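Local coordinates for protein chloramphenicol acetyltransferase (Aliivibrio fischeri, PDB 6PXA) that probably transfers an acetyl group from acetyl-CoA to chloramphenicol, giving chloramphenicol 3-acetate, and binds taurocholic acid, at residues V47-G52 / T84-G89; K70-K75 / D121-N126; M135-V140 / V153-V158; G145-A150 / Y161-G166. All blocks are in the same frame, centred on the assembly; numbering follows the deposited sequence.

Contact 1 (V47-G52 / T84-G89)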
loop_
_atom_site.group_PDB
_atom_site.type_symbol
_atom_site.label_atom_id
_atom_site.label_comp_id
_atom_site.label_asym_id
_atom_site.label_seq_id
_atom_site.Cartn_x
_atom_site.Cartn_y
_atom_site.Cartn_z
ATOM N N VAL B 47 12.012 7.460 -5.057
ATOM C CA VAL B 47 12.389 8.662 -4.319
ATOM C C VAL B 47 11.430 9.763 -4.718
ATOM O O VAL B 47 11.387 10.164 -5.887
ATOM C CB VAL B 47 13.845 9.060 -4.591
ATOM C CG1 VAL B 47 14.223 10.272 -3.737
ATOM C CG2 VAL B 47 14.754 7.889 -4.290
ATOM N N ARG B 48 10.632 10.236 -3.770
ATOM C CA ARG B 48 9.508 11.090 -4.125
ATOM C C ARG B 48 9.612 12.446 -3.453
ATOM O O ARG B 48 9.952 12.544 -2.267
ATOM C CB ARG B 48 8.156 10.432 -3.768
ATOM C CG ARG B 48 8.009 9.054 -4.355
ATOM C CD ARG B 48 6.594 8.516 -4.194
ATOM N NE ARG B 48 6.426 7.223 -4.851
ATOM C CZ ARG B 48 5.297 6.524 -4.814
ATOM N NH1 ARG B 48 4.251 7.017 -4.164
ATOM N NH2 ARG B 48 5.218 5.355 -5.441
ATOM N N TYR B 49 9.296 13.477 -4.241
ATOM C CA TYR B 49 9.202 14.869 -3.811
ATOM C C TYR B 49 10.562 15.450 -3.471
ATOM O O TYR B 49 10.649 16.366 -2.659
ATOM C CB TYR B 49 8.244 15.044 -2.625
ATOM C CG TYR B 49 6.897 14.382 -2.855
ATOM C CD1 TYR B 49 5.956 14.959 -3.702
ATOM C CD2 TYR B 49 6.573 13.171 -2.227
ATOM C CE1 TYR B 49 4.711 14.375 -3.913
ATOM C CE2 TYR B 49 5.297 12.574 -2.437
ATOM C CZ TYR B 49 4.393 13.166 -3.287
ATOM O OH TYR B 49 3.146 12.570 -3.504
ATOM N N LEU B 50 11.620 14.936 -4.100
ATOM C CA LEU B 50 12.987 15.452 -3.913
ATOM C C LEU B 50 13.333 16.447 -5.023
ATOM O O LEU B 50 13.575 16.054 -6.173
ATOM C CB LEU B 50 13.984 14.296 -3.887
ATOM C CG LEU B 50 15.372 14.731 -3.417
ATOM C CD1 LEU B 50 15.251 15.413 -2.083
ATOM C CD2 LEU B 50 16.224 13.524 -3.272
ATOM N N LEU B 51 13.372 17.740 -4.673
ATOM C CA LEU B 51 13.753 18.762 -5.645
ATOM C C LEU B 51 15.059 18.395 -6.338
ATOM O O LEU B 51 16.015 17.934 -5.713
ATOM C CB LEU B 51 13.890 20.139 -4.965
ATOM C CG LEU B 51 12.571 20.828 -4.561
ATOM C CD1 LEU B 51 12.828 22.152 -3.856
ATOM C CD2 LEU B 51 11.693 21.060 -5.792
ATOM N N GLY B 52 15.094 18.591 -7.647
ATOM C CA GLY B 52 16.271 18.290 -8.427
ATOM C C GLY B 52 16.158 17.010 -9.211
ATOM O O GLY B 52 17.069 16.686 -9.978
ATOM N N THR B 84 9.514 3.141 -1.108
ATOM C CA THR B 84 9.271 4.562 -1.334
ATOM C C THR B 84 9.930 5.384 -0.240
ATOM O O THR B 84 9.755 5.100 0.957
ATOM C CB THR B 84 7.763 4.861 -1.390
ATOM O OG1 THR B 84 7.189 4.180 -2.517
ATOM C CG2 THR B 84 7.530 6.349 -1.563
ATOM N N PHE B 85 10.707 6.386 -0.658
ATOM C CA PHE B 85 11.285 7.397 0.225
ATOM C C PHE B 85 10.529 8.706 0.031
ATOM O O PHE B 85 10.571 9.315 -1.047
ATOM C CB PHE B 85 12.775 7.568 -0.056
ATOM C CG PHE B 85 13.548 6.292 0.133
ATOM C CD1 PHE B 85 14.000 5.924 1.393
ATOM C CD2 PHE B 85 13.777 5.443 -0.939
ATOM C CE1 PHE B 85 14.692 4.736 1.572
ATOM C CE2 PHE B 85 14.461 4.250 -0.772
ATOM C CZ PHE B 85 14.926 3.904 0.501
ATOM N N MET B 86 9.826 9.131 1.062
ATOM C CA MET B 86 9.065 10.373 0.966
ATOM C C MET B 86 9.955 11.538 1.374
ATOM O O MET B 86 10.431 11.583 2.512
ATOM C CB MET B 86 7.820 10.302 1.839
ATOM C CG MET B 86 6.860 9.161 1.399
ATOM S SD MET B 86 5.999 9.413 -0.136
ATOM C CE MET B 86 4.694 10.509 0.445
ATOM N N MET B 87 10.194 12.466 0.446
ATOM C CA MET B 87 11.048 13.597 0.755
ATOM C C MET B 87 10.167 14.831 0.898
ATOM O O MET B 87 8.938 14.720 0.942
ATOM C CB MET B 87 12.137 13.725 -0.304
ATOM C CG MET B 87 13.033 12.453 -0.443
ATOM S SD MET B 87 13.733 11.864 1.119
ATOM C CE MET B 87 14.995 13.136 1.422
ATOM N N ALA B 88 10.811 16.006 1.009
ATOM C CA ALA B 88 10.160 17.318 1.089
ATOM C C ALA B 88 9.407 17.541 2.397
ATOM O O ALA B 88 8.474 18.355 2.445
ATOM C CB ALA B 88 9.220 17.566 -0.101
ATOM N N GLY B 89 9.815 16.874 3.471
ATOM C CA GLY B 89 9.286 17.215 4.788
ATOM C C GLY B 89 7.779 17.225 4.845
ATOM O O GLY B 89 7.106 16.306 4.357
#

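Contact 2 (K70-K75 / D121-N126)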
loop_
_atom_site.group_PDB
_atom_site.type_symbol
_atom_site.label_atom_id
_atom_site.label_comp_id
_atom_site.label_asym_id
_atom_site.label_seq_id
_atom_site.Cartn_x
_atom_site.Cartn_y
_atom_site.Cartn_z
ATOM N N LYS B 70 17.984 15.828 2.303
ATOM C CA LYS B 70 18.694 14.939 1.403
ATOM C C LYS B 70 18.388 13.487 1.768
ATOM O O LYS B 70 18.010 13.170 2.901
ATOM C CB LYS B 70 20.201 15.210 1.441
ATOM C CG LYS B 70 20.612 16.524 0.736
ATOM C CD LYS B 70 22.073 16.860 0.908
ATOM C CE LYS B 70 22.271 18.379 0.685
ATOM N NZ LYS B 70 23.655 18.860 0.975
ATOM N N LEU B 71 18.556 12.603 0.787
ATOM C CA LEU B 71 18.378 11.163 0.965
ATOM C C LEU B 71 19.756 10.505 0.863
ATOM O O LEU B 71 20.397 10.553 -0.189
ATOM C CB LEU B 71 17.412 10.598 -0.079
ATOM C CG LEU B 71 17.420 9.067 -0.176
ATOM C CD1 LEU B 71 16.935 8.446 1.125
ATOM C CD2 LEU B 71 16.622 8.559 -1.371
ATOM N N ARG B 72 20.217 9.896 1.951
ATOM C CA ARG B 72 21.537 9.281 1.979
ATOM C C ARG B 72 21.379 7.789 2.250
ATOM O O ARG B 72 20.760 7.396 3.245
ATOM C CB ARG B 72 22.428 9.942 3.035
ATOM C CG ARG B 72 22.407 11.451 3.025
ATOM C CD ARG B 72 23.558 11.970 3.915
ATOM N NE ARG B 72 23.120 12.914 4.942
ATOM C CZ ARG B 72 23.621 12.959 6.182
ATOM N NH1 ARG B 72 23.169 13.851 7.056
ATOM N NH2 ARG B 72 24.559 12.098 6.562
ATOM N N ILE B 73 21.933 6.965 1.361
ATOM C CA ILE B 73 21.829 5.512 1.444
ATOM C C ILE B 73 23.239 4.935 1.495
ATOM O O ILE B 73 24.145 5.406 0.792
ATOM C CB ILE B 73 21.031 4.941 0.256
ATOM C CG1 ILE B 73 19.568 5.396 0.334
ATOM C CG2 ILE B 73 21.117 3.433 0.232
ATOM C CD1 ILE B 73 18.766 5.181 -0.954
ATOM N N GLY B 74 23.429 3.957 2.376
ATOM C CA GLY B 74 24.730 3.388 2.627
ATOM C C GLY B 74 25.126 2.387 1.569
ATOM O O GLY B 74 24.633 2.396 0.439
ATOM N N LYS B 75 26.086 1.547 1.940
ATOM C CA LYS B 75 26.605 0.495 1.088
ATOM C C LYS B 75 25.861 -0.806 1.347
ATOM O O LYS B 75 25.360 -1.047 2.450
ATOM C CB LYS B 75 28.092 0.281 1.351
ATOM C CG LYS B 75 28.943 1.528 1.167
ATOM C CD LYS B 75 30.331 1.303 1.735
ATOM C CE LYS B 75 31.209 2.505 1.577
ATOM N NZ LYS B 75 32.596 2.214 2.086
ATOM N N ASP B 121 17.516 15.087 6.957
ATOM C CA ASP B 121 17.837 14.070 5.962
ATOM C C ASP B 121 17.207 12.712 6.289
ATOM O O ASP B 121 17.041 12.334 7.453
ATOM C CB ASP B 121 19.353 13.882 5.860
ATOM C CG ASP B 121 20.067 15.089 5.235
ATOM O OD1 ASP B 121 19.402 16.064 4.780
ATOM O OD2 ASP B 121 21.323 15.039 5.168
ATOM N N THR B 122 16.874 11.973 5.239
ATOM C CA THR B 122 16.543 10.553 5.354
ATOM C C THR B 122 17.836 9.769 5.163
ATOM O O THR B 122 18.497 9.896 4.126
ATOM C CB THR B 122 15.491 10.137 4.334
ATOM O OG1 THR B 122 14.281 10.849 4.616
ATOM C CG2 THR B 122 15.194 8.650 4.446
ATOM N N ILE B 123 18.225 9.010 6.180
ATOM C CA ILE B 123 19.474 8.272 6.165
ATOM C C ILE B 123 19.144 6.797 6.274
ATOM O O ILE B 123 18.472 6.381 7.224
ATOM C CB ILE B 123 20.396 8.703 7.310
ATOM C CG1 ILE B 123 20.610 10.215 7.264
ATOM C CG2 ILE B 123 21.723 7.985 7.193
ATOM C CD1 ILE B 123 21.416 10.766 8.426
ATOM N N VAL B 124 19.641 6.015 5.322
ATOM C CA VAL B 124 19.652 4.559 5.407
ATOM C C VAL B 124 21.104 4.109 5.561
ATOM O O VAL B 124 21.965 4.449 4.736
ATOM C CB VAL B 124 18.979 3.911 4.190
ATOM C CG1 VAL B 124 18.969 2.386 4.350
ATOM C CG2 VAL B 124 17.547 4.430 4.044
ATOM N N GLY B 125 21.384 3.378 6.642
ATOM C CA GLY B 125 22.732 2.929 6.928
ATOM C C GLY B 125 23.156 1.814 5.991
ATOM O O GLY B 125 22.554 1.623 4.933
ATOM N N ASN B 126 24.169 1.051 6.384
ATOM C CA ASN B 126 24.772 0.033 5.536
ATOM C C ASN B 126 24.147 -1.322 5.821
ATOM O O ASN B 126 23.705 -1.597 6.939
ATOM C CB ASN B 126 26.280 -0.041 5.778
ATOM C CG ASN B 126 26.941 1.304 5.625
ATOM O OD1 ASN B 126 27.201 1.740 4.512
ATOM N ND2 ASN B 126 27.188 1.984 6.742
#

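Contact 3 (M135-V140 / V153-V158)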
loop_
_atom_site.group_PDB
_atom_site.type_symbol
_atom_site.label_atom_id
_atom_site.label_comp_id
_atom_site.label_asym_id
_atom_site.label_seq_id
_atom_site.Cartn_x
_atom_site.Cartn_y
_atom_site.Cartn_z
ATOM N N MET B 135 7.244 2.098 2.954
ATOM C CA MET B 135 7.265 3.545 2.804
ATOM C C MET B 135 8.043 4.165 3.950
ATOM O O MET B 135 7.668 3.997 5.118
ATOM C CB MET B 135 5.860 4.127 2.749
ATOM C CG MET B 135 5.842 5.458 2.020
ATOM S SD MET B 135 4.310 6.396 2.217
ATOM C CE MET B 135 3.532 6.003 0.643
ATOM N N ILE B 136 9.084 4.915 3.599
ATOM C CA ILE B 136 10.013 5.557 4.534
ATOM C C ILE B 136 9.671 7.049 4.597
ATOM O O ILE B 136 9.826 7.773 3.606
ATOM C CB ILE B 136 11.466 5.361 4.085
ATOM C CG1 ILE B 136 11.762 3.891 3.802
ATOM C CG2 ILE B 136 12.417 5.859 5.143
ATOM C CD1 ILE B 136 11.582 3.033 5.017
ATOM N N MET B 137 9.193 7.510 5.746
ATOM C CA MET B 137 8.699 8.880 5.870
ATOM C C MET B 137 9.854 9.854 6.114
ATOM O O MET B 137 10.977 9.434 6.405
ATOM C CB MET B 137 7.656 8.943 6.982
ATOM C CG MET B 137 6.414 8.047 6.763
ATOM S SD MET B 137 5.414 8.492 5.363
ATOM C CE MET B 137 6.279 7.765 4.117
ATOM N N PRO B 138 9.619 11.176 5.973
ATOM C CA PRO B 138 10.745 12.132 6.036
ATOM C C PRO B 138 11.460 12.120 7.371
ATOM O O PRO B 138 10.856 11.923 8.427
ATOM C CB PRO B 138 10.081 13.496 5.791
ATOM C CG PRO B 138 8.760 13.158 5.044
ATOM C CD PRO B 138 8.339 11.844 5.641
ATOM N N GLY B 139 12.778 12.341 7.308
ATOM C CA GLY B 139 13.601 12.555 8.472
ATOM C C GLY B 139 14.045 11.324 9.232
ATOM O O GLY B 139 14.761 11.476 10.216
ATOM N N VAL B 140 13.634 10.097 8.836
ATOM C CA VAL B 140 13.986 8.914 9.626
ATOM C C VAL B 140 15.427 8.473 9.351
ATOM O O VAL B 140 15.990 8.677 8.266
ATOM C CB VAL B 140 12.997 7.769 9.359
ATOM C CG1 VAL B 140 11.579 8.178 9.740
ATOM C CG2 VAL B 140 13.064 7.445 7.948
ATOM N N VAL B 153 5.537 0.925 7.261
ATOM C CA VAL B 153 5.429 2.379 7.199
ATOM C C VAL B 153 6.303 2.927 8.328
ATOM O O VAL B 153 5.945 2.857 9.516
ATOM C CB VAL B 153 3.980 2.855 7.306
ATOM C CG1 VAL B 153 3.920 4.418 7.231
ATOM C CG2 VAL B 153 3.130 2.210 6.202
ATOM N N ILE B 154 7.475 3.419 7.967
ATOM C CA ILE B 154 8.539 3.731 8.917
ATOM C C ILE B 154 8.497 5.230 9.185
ATOM O O ILE B 154 8.758 6.038 8.284
ATOM C CB ILE B 154 9.903 3.293 8.376
ATOM C CG1 ILE B 154 9.847 1.797 8.077
ATOM C CG2 ILE B 154 10.998 3.586 9.384
ATOM C CD1 ILE B 154 9.613 0.937 9.344
ATOM N N THR B 155 8.104 5.608 10.401
ATOM C CA THR B 155 8.046 7.021 10.764
ATOM C C THR B 155 8.978 7.387 11.908
ATOM O O THR B 155 9.070 8.568 12.247
ATOM C CB THR B 155 6.621 7.434 11.165
ATOM O OG1 THR B 155 6.228 6.682 12.313
ATOM C CG2 THR B 155 5.639 7.180 10.044
ATOM N N LYS B 156 9.643 6.413 12.516
ATOM C CA LYS B 156 10.574 6.615 13.612
ATOM C C LYS B 156 11.921 6.052 13.196
ATOM O O LYS B 156 11.997 5.234 12.274
ATOM C CB LYS B 156 10.069 5.910 14.872
ATOM C CG LYS B 156 8.619 6.214 15.193
ATOM C CD LYS B 156 8.237 5.628 16.544
ATOM C CE LYS B 156 6.854 6.109 16.982
ATOM N NZ LYS B 156 6.522 5.610 18.347
ATOM N N ASN B 157 12.980 6.477 13.887
ATOM C CA ASN B 157 14.297 5.877 13.679
ATOM C C ASN B 157 14.287 4.382 13.998
ATOM O O ASN B 157 13.603 3.921 14.916
ATOM C CB ASN B 157 15.360 6.574 14.546
ATOM C CG ASN B 157 15.640 7.976 14.084
ATOM O OD1 ASN B 157 15.411 8.304 12.914
ATOM N ND2 ASN B 157 16.126 8.820 14.989
ATOM N N VAL B 158 15.089 3.629 13.246
ATOM C CA VAL B 158 15.193 2.176 13.376
ATOM C C VAL B 158 16.591 1.843 13.884
ATOM O O VAL B 158 17.592 2.206 13.250
ATOM C CB VAL B 158 14.890 1.476 12.041
ATOM C CG1 VAL B 158 15.148 -0.029 12.119
ATOM C CG2 VAL B 158 13.444 1.746 11.638
#

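Contact 4 (G145-A150 / Y161-G166)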
loop_
_atom_site.group_PDB
_atom_site.type_symbol
_atom_site.label_atom_id
_atom_site.label_comp_id
_atom_site.label_asym_id
_atom_site.label_seq_id
_atom_site.Cartn_x
_atom_site.Cartn_y
_atom_site.Cartn_z
ATOM N N GLY B 145 22.334 -2.638 9.139
ATOM C CA GLY B 145 21.878 -3.998 9.352
ATOM C C GLY B 145 20.389 -4.175 9.583
ATOM O O GLY B 145 19.951 -5.311 9.812
ATOM N N ALA B 146 19.597 -3.105 9.554
ATOM C CA ALA B 146 18.165 -3.266 9.782
ATOM C C ALA B 146 17.470 -3.990 8.625
ATOM O O ALA B 146 17.962 -4.054 7.492
ATOM C CB ALA B 146 17.486 -1.911 9.993
ATOM N N ILE B 147 16.292 -4.537 8.924
ATOM C CA ILE B 147 15.411 -5.111 7.913
ATOM C C ILE B 147 14.072 -4.419 8.054
ATOM O O ILE B 147 13.518 -4.366 9.157
ATOM C CB ILE B 147 15.247 -6.637 8.064
ATOM C CG1 ILE B 147 16.582 -7.339 7.815
ATOM C CG2 ILE B 147 14.228 -7.169 7.092
ATOM C CD1 ILE B 147 16.584 -8.765 8.262
ATOM N N ILE B 148 13.595 -3.838 6.962
ATOM C CA ILE B 148 12.293 -3.201 6.907
ATOM C C ILE B 148 11.359 -4.165 6.171
ATOM O O ILE B 148 11.631 -4.569 5.030
ATOM C CB ILE B 148 12.341 -1.834 6.206
ATOM C CG1 ILE B 148 13.342 -0.884 6.874
ATOM C CG2 ILE B 148 10.934 -1.193 6.175
ATOM C CD1 ILE B 148 13.185 -0.773 8.405
ATOM N N GLY B 149 10.274 -4.548 6.823
ATOM C CA GLY B 149 9.360 -5.506 6.215
ATOM C C GLY B 149 8.640 -4.934 5.012
ATOM O O GLY B 149 8.473 -3.715 4.869
ATOM N N ALA B 150 8.193 -5.841 4.132
ATOM C CA ALA B 150 7.319 -5.442 3.041
ATOM C C ALA B 150 6.140 -4.669 3.618
ATOM O O ALA B 150 5.612 -5.025 4.677
ATOM C CB ALA B 150 6.832 -6.677 2.267
ATOM N N TYR B 161 20.270 -3.335 13.138
ATOM C CA TYR B 161 19.974 -4.770 13.153
ATOM C C TYR B 161 18.595 -5.078 13.725
ATOM O O TYR B 161 18.331 -6.219 14.142
ATOM C CB TYR B 161 21.066 -5.542 13.894
ATOM C CG TYR B 161 22.349 -5.534 13.107
ATOM C CD1 TYR B 161 22.564 -6.448 12.084
ATOM C CD2 TYR B 161 23.320 -4.575 13.350
ATOM C CE1 TYR B 161 23.729 -6.427 11.344
ATOM C CE2 TYR B 161 24.481 -4.536 12.619
ATOM C CZ TYR B 161 24.677 -5.457 11.618
ATOM O OH TYR B 161 25.836 -5.390 10.906
ATOM N N SER B 162 17.719 -4.072 13.746
ATOM C CA SER B 162 16.310 -4.273 14.043
ATOM C C SER B 162 15.553 -4.801 12.821
ATOM O O SER B 162 15.873 -4.479 11.668
ATOM C CB SER B 162 15.684 -2.951 14.512
ATOM O OG SER B 162 16.052 -2.651 15.848
ATOM N N VAL B 163 14.510 -5.593 13.082
ATOM C CA VAL B 163 13.529 -5.978 12.069
ATOM C C VAL B 163 12.213 -5.274 12.388
ATOM O O VAL B 163 11.661 -5.445 13.482
ATOM C CB VAL B 163 13.331 -7.501 12.032
ATOM C CG1 VAL B 163 12.387 -7.907 10.884
ATOM C CG2 VAL B 163 14.664 -8.198 11.944
ATOM N N VAL B 164 11.690 -4.512 11.429
ATOM C CA VAL B 164 10.551 -3.627 11.678
ATOM C C VAL B 164 9.517 -3.851 10.588
ATOM O O VAL B 164 9.853 -3.857 9.399
ATOM C CB VAL B 164 10.970 -2.141 11.740
ATOM C CG1 VAL B 164 9.817 -1.241 12.265
ATOM C CG2 VAL B 164 12.221 -1.973 12.606
ATOM N N VAL B 165 8.265 -4.044 10.993
ATOM C CA VAL B 165 7.161 -4.251 10.059
ATOM C C VAL B 165 6.020 -3.309 10.427
ATOM O O VAL B 165 5.975 -2.748 11.519
ATOM C CB VAL B 165 6.634 -5.710 10.048
ATOM C CG1 VAL B 165 7.763 -6.703 9.804
ATOM C CG2 VAL B 165 5.996 -6.051 11.391
ATOM N N GLY B 166 5.069 -3.186 9.501
ATOM C CA GLY B 166 3.840 -2.487 9.816
ATOM C C GLY B 166 4.090 -1.077 10.317
ATOM O O GLY B 166 4.979 -0.355 9.838
HETATM O O HOH W 1 4.685 -4.661 7.034
#

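Contact 1 (V47-G52 / T84-G89)
V47 and R48 run parallel to F85 and M86, with CA atoms 4.8 Å apart for V47 and F85. They are neighbouring short strands on one face of the left-handed parallel beta-helix. Two backbone bonds hold the register. R48 N donates to F85 O at 2.9 Å, and M87 N donates to R48 O at 2.7 Å. V47 and F85 point to one face of the sheet, where both also pack on L71. R48 and M86 point to the other face.

R48 CG is anti to the carbonyl carbon (chi1 -54°), and the chain then runs extended to NE. It crosses T84 at a slant, with R48 CD 3.5 Å from T84 CG2. T84 OG1 and CG2 lie over one face of the R48 guanidinium, OG1 offset toward its rim. The polar ends are held elsewhere. R48 NE bonds Q45 O, R48 NH1 makes a salt bridge to E133 of the second subunit, and T84 OG1 bonds G82 O.

Y49 and M86 lie side by side and point the same way. The bent M86 chain places SD in the plane of the Y49 ring, at its edge, a Met-aromatic contact of 5.3 Å from sulfur to ring centroid. M86 CE reaches Y49 CE2 at 3.6 Å. Y37 of the second subunit also meets the Y49 ring edge-to-face, so this end of the contact belongs to the subunit interface.

L50 CD1 packs beside M87 CB. A bound taurocholic acid comes within about 4 Å of the A88 side chain. A88 CB sits 3.2 Å from Y49 O.

Contact 2 (K70-K75 / D121-N126)
L71 to I73 pair with T122 to V124 as parallel strands, two adjacent rungs on a face of the left-handed beta-helix. Backbone groups satisfy each other in alternation. T122 N donates to K70 O, and R72 N to T122 O. V124 N donates to R72 O at 2.7 Å, nearly straight. G74 N adds a weak bond to V124 O.

Side chains extend this ladder at both ends. D121 OD1 takes K70 N at 2.9 Å, approached from above the carboxylate plane. D121 OD2 takes two donors from R72, NE at 2.8 Å and NH1 at 2.9 Å. This is a side-on salt bridge to a single oxygen, which lies in the guanidinium plane. The carboxylate stands almost perpendicular to that plane, 87° away. The two oxygens thus divide the work: OD1 serves K70 N, and OD2 serves R72 on the anti side of the carboxylate. At the other end N126 OD1 accepts K75 N at 2.8 Å, a nearly straight bond. N126 N in turn bonds D144 OD1, and K75 NZ makes a salt bridge to D190.

L71, T122, I73 and V124 turn to the opposite, buried face, where L71 and V124 pack on F85. I73 CG1 meets V124 CB at 4.2 Å. R72 and I123 share the face that carries the salt bridge. There R72 bends at chi3 (-127°), and I123 CD1 lies over one face of its guanidinium, 3.8 Å from CZ.

Contact 3 (M135-V140 / V153-V158)
V153 and I154 lie parallel to M135 and I136, as the last two strands of a face of the left-handed beta-helix. V153 CA sits 3.5 Å from M135 O in a CA-H...O contact. The V153 side chain shares a face of the sheet with M135 and also packs on R151 of the second subunit.

I154 carries both backbone hydrogen bonds. Its N donates to M135 O at 2.9 Å, and its O accepts M137 N at 3.0 Å. On the opposite face from V153, I154 CG1 meets I136 CD1 at 3.7 Å. The two side chains lie side by side and point the same way. I154 continues onto V164 of the next strand.

At T155 the strand pairing has ended. T155 CG2 is anti to the carbonyl carbon, and OG1 takes the crowded position (chi1 62°). CG2 presses on M137 CG at 3.5 Å, tight for two carbons. OG1 is bonded to N168 ND2. The type II turn from M137 to V140 then brings V140 CG1 up to the T155 backbone, 3.5 Å from its carbonyl carbon.

At N157, OD1 lies 3.6 Å from V140 C and accepts H141 N, just past the turn. Carbon contacts join both the strands and the turn, while polar side-chain atoms bind outside the two segments. The polar part of the pairing is therefore all backbone, and its register rests on the two bonds of I154.

Contact 4 (G145-A150 / Y161-G166)
Y161 CG is anti to the carbonyl carbon (chi1 -69°), and chi2 of -83° turns the ring so that one face meets G145. G145 CA lies 3.7 Å from the ring centroid, 15° off the ring normal, a CH-pi contact. G145 O also takes a CA-H...O contact from Y161 CA at 3.4 Å and a hydrogen bond from R174 NH1. Helix 177-186 packs on the Y161 side chain through I180, L183 and L184.

Beyond this corner the two strands run parallel. I147 N donates to S162 O at 2.8 Å, V164 N to I147 O at 2.9 Å, and G149 N to V164 O at 2.7 Å. I147 and V163 point the same way, with I147 CD1 4.2 Å from V163 CG2. I148 and V164 point to the opposite face, where both pack on I154. At the far end one water bridges the two segments beyond the strands. It donates to A150 O at 2.6 Å and accepts from G166 N at 2.9 Å.

Parallel bonding of short strands from successive coils, here with I148 and V164 turned inward, is the hallmark of the left-handed beta-helix of hexapeptide-repeat transferases.

In the fold
All four contacts join parallel strands of one left-handed beta-helix. Contacts 1 and 3 share a sheet: strands 84-86 and 135-136 are neighbours, and both contacts touch the second subunit. Contact 2 lies in another sheet, and contact 4 in the third, where the third subunit packs. Contacts 1 and 4 are buried, while 2 and 3 are partly exposed. Contact 2 is the one with a salt bridge across its segments, and contact 4 the one with a glycine on an aromatic face. Contact 1 uses sulfur and aromatic groups. L71 of contact 2 meets V47 of contact 1 inside the beta-helix, and V164 of contact 4 meets I154 of contact 3.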